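Autophagy protein 5 (Saccharomyces cerevisiae, PDB 2DYO) acts in autophagic vesicle formation and cytoplasm-to-vacuole transport in yeast, and is required for selective degradation of the nucleus and of mitochondria. Local coordinates at residues Y47-N50 with Y51-L54. Sequence-based numbering, arbitrary orientation.
Sequences YLVN and YMPL
Leu48 and Tyr51 are joined by a backbone hydrogen bond, Tyr51 N to Leu48 O, 3.0 Å long. Met52 N bonds to Val49 O in the same three-residue step at 3.3 Å. Asn50 N bonds to Tyr47 O one step earlier. These i to i+3 bonds mark a short 3-10 turn. It runs from the loop after strand 37-43 straight into helix 52-59, with Tyr51 at the N-cap position. A water joins Asn50 O to Leu54 N, the pair four residues apart at the start of the helix; it donates to the first and accepts from the second, 3.1 Å away.

The segment belongs to the UblA domain, which has a ubiquitin-like fold. Here the chain passes from the second strand of the beta hairpin to the helix that packs on the sheet. The Tyr51 ring lies against that hairpin strand, on Ile40, Val42 and Pro43.

The same ring also turns an edge to the start of the turn. Its CG sits beside the backbone N (chi1 -61°), which brings CD1 to 3.4 Å from Leu48 O. CE1 reaches Tyr47 O at 3.6 Å. Both carbonyl oxygens lie near the ring edge, while Asn50 O lies over one face. Tyr51 OH is hydrogen-bonded to the backbone of the other protein chain in the assembly. An alanine in place of Tyr51 is likely to leave that backbone without its hydroxyl partner and open a gap between the turn and strand 37-43.

One apolar pair spans the turn. Val49 CG2 meets Met52 CG at 4.0 Å, the Met52 chain bending at chi2 and chi3. Val49 and Met52 both pack on Ile136.

Two carbons make close van der Waals approaches to carbonyl oxygens. Met52 CG rests 3.4 Å from Val49 O. Pro53 CD touches Asn50 O at 3.8 Å.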
ATOM      1  N   TYR A  47      -4.744  -3.395   2.106  1.00 18.62           N
ATOM      2  CA  TYR A  47      -5.596  -2.238   1.842  1.00 18.18           C
ATOM      3  C   TYR A  47      -6.360  -1.874   3.115  1.00 20.89           C
ATOM      4  O   TYR A  47      -6.740  -2.755   3.891  1.00 20.59           O
ATOM      5  CB  TYR A  47      -6.636  -2.536   0.757  1.00 17.87           C
ATOM      6  CG  TYR A  47      -6.090  -2.781  -0.634  1.00 18.75           C
ATOM      7  CD1 TYR A  47      -5.262  -1.848  -1.264  1.00 17.22           C
ATOM      8  CD2 TYR A  47      -6.465  -3.915  -1.348  1.00 18.01           C
ATOM      9  CE1 TYR A  47      -4.831  -2.047  -2.581  1.00 18.79           C
ATOM     10  CE2 TYR A  47      -6.042  -4.120  -2.653  1.00 17.57           C
ATOM     11  CZ  TYR A  47      -5.233  -3.189  -3.266  1.00 17.84           C
ATOM     12  OH  TYR A  47      -4.850  -3.400  -4.571  1.00 19.49           O
ATOM     13  N   LEU A  48      -6.615  -0.583   3.307  1.00 18.82           N
ATOM     14  CA  LEU A  48      -7.354  -0.129   4.481  1.00 20.01           C
ATOM     15  C   LEU A  48      -8.755  -0.727   4.507  1.00 21.80           C
ATOM     16  O   LEU A  48      -9.322  -0.977   5.561  1.00 22.31           O
ATOM     17  CB  LEU A  48      -7.455   1.406   4.485  1.00 20.60           C
ATOM     18  CG  LEU A  48      -6.167   2.198   4.756  1.00 21.63           C
ATOM     19  CD1 LEU A  48      -6.433   3.685   4.519  1.00 19.19           C
ATOM     20  CD2 LEU A  48      -5.701   1.959   6.177  1.00 21.27           C
ATOM     21  N   VAL A  49      -9.310  -0.939   3.322  1.00 20.43           N
ATOM     22  CA  VAL A  49     -10.646  -1.490   3.178  1.00 21.18           C
ATOM     23  C   VAL A  49     -10.795  -2.902   3.758  1.00 21.90           C
ATOM     24  O   VAL A  49     -11.909  -3.356   4.041  1.00 24.39           O
ATOM     25  CB  VAL A  49     -11.063  -1.433   1.705  0.50 20.03           C
ATOM     26  CG1 VAL A  49     -10.798  -2.747   1.010  0.50 17.98           C
ATOM     27  CG2 VAL A  49     -12.504  -0.971   1.595  0.50 18.06           C
ATOM     28  N   ASN A  50      -9.679  -3.593   3.965  1.00 22.18           N
ATOM     29  CA  ASN A  50      -9.732  -4.927   4.555  1.00 21.12           C
ATOM     30  C   ASN A  50     -10.115  -4.859   6.038  1.00 24.29           C
ATOM     31  O   ASN A  50     -10.288  -5.894   6.697  1.00 22.79           O
ATOM     32  CB  ASN A  50      -8.382  -5.625   4.397  1.00 22.03           C
ATOM     33  CG  ASN A  50      -8.138  -6.064   2.972  1.00 23.34           C
ATOM     34  OD1 ASN A  50      -7.021  -6.404   2.581  1.00 25.24           O
ATOM     35  ND2 ASN A  50      -9.205  -6.079   2.185  1.00 20.18           N
ATOM     36  N   TYR A  51     -10.254  -3.643   6.560  1.00 22.98           N
ATOM     37  CA  TYR A  51     -10.616  -3.474   7.957  1.00 24.08           C
ATOM     38  C   TYR A  51     -12.044  -2.981   8.187  1.00 25.31           C
ATOM     39  O   TYR A  51     -12.409  -2.627   9.308  1.00 25.50           O
ATOM     40  CB  TYR A  51      -9.601  -2.552   8.648  1.00 23.75           C
ATOM     41  CG  TYR A  51      -8.212  -3.142   8.602  1.00 23.92           C
ATOM     42  CD1 TYR A  51      -7.433  -3.040   7.450  1.00 24.27           C
ATOM     43  CD2 TYR A  51      -7.739  -3.933   9.644  1.00 24.67           C
ATOM     44  CE1 TYR A  51      -6.227  -3.729   7.333  1.00 22.84           C
ATOM     45  CE2 TYR A  51      -6.538  -4.625   9.540  1.00 24.55           C
ATOM     46  CZ  TYR A  51      -5.790  -4.522   8.377  1.00 24.60           C
ATOM     47  OH  TYR A  51      -4.638  -5.255   8.248  1.00 21.90           O
ATOM     48  N   MET A  52     -12.857  -2.966   7.135  1.00 25.22           N
ATOM     49  CA  MET A  52     -14.245  -2.534   7.278  1.00 27.50           C
ATOM     50  C   MET A  52     -15.041  -3.476   8.184  1.00 29.43           C
ATOM     51  O   MET A  52     -15.854  -3.026   8.996  1.00 29.42           O
ATOM     52  CB  MET A  52     -14.924  -2.429   5.910  1.00 26.53           C
ATOM     53  CG  MET A  52     -14.417  -1.269   5.078  1.00 26.47           C
ATOM     54  SD  MET A  52     -14.267   0.252   6.048  1.00 31.72           S
ATOM     55  CE  MET A  52     -15.972   0.564   6.497  1.00 28.17           C
ATOM     56  N   PRO A  53     -14.827  -4.798   8.051  1.00 30.97           N
ATOM     57  CA  PRO A  53     -15.560  -5.743   8.903  1.00 32.84           C
ATOM     58  C   PRO A  53     -15.294  -5.453  10.379  1.00 34.44           C
ATOM     59  O   PRO A  53     -16.210  -5.453  11.205  1.00 33.96           O
ATOM     60  CB  PRO A  53     -15.001  -7.098   8.472  1.00 32.64           C
ATOM     61  CG  PRO A  53     -14.722  -6.883   7.015  1.00 32.11           C
ATOM     62  CD  PRO A  53     -14.057  -5.519   7.021  1.00 30.95           C
ATOM     63  N   LEU A  54     -14.026  -5.205  10.696  1.00 33.95           N
ATOM     64  CA  LEU A  54     -13.606  -4.906  12.061  1.00 33.45           C
ATOM     65  C   LEU A  54     -14.273  -3.619  12.545  1.00 32.73           C
ATOM     66  O   LEU A  54     -14.710  -3.523  13.693  1.00 33.01           O
ATOM     67  CB  LEU A  54     -12.083  -4.752  12.110  1.00 34.86           C
ATOM     68  CG  LEU A  54     -11.445  -4.440  13.463  1.00 36.55           C
ATOM     69  CD1 LEU A  54     -11.533  -5.666  14.356  1.00 37.46           C
ATOM     70  CD2 LEU A  54      -9.986  -4.036  13.264  1.00 38.05           C
TER
HETATM   71  O   HOH W   1     -11.647  -6.563   9.271  1.00 26.08           O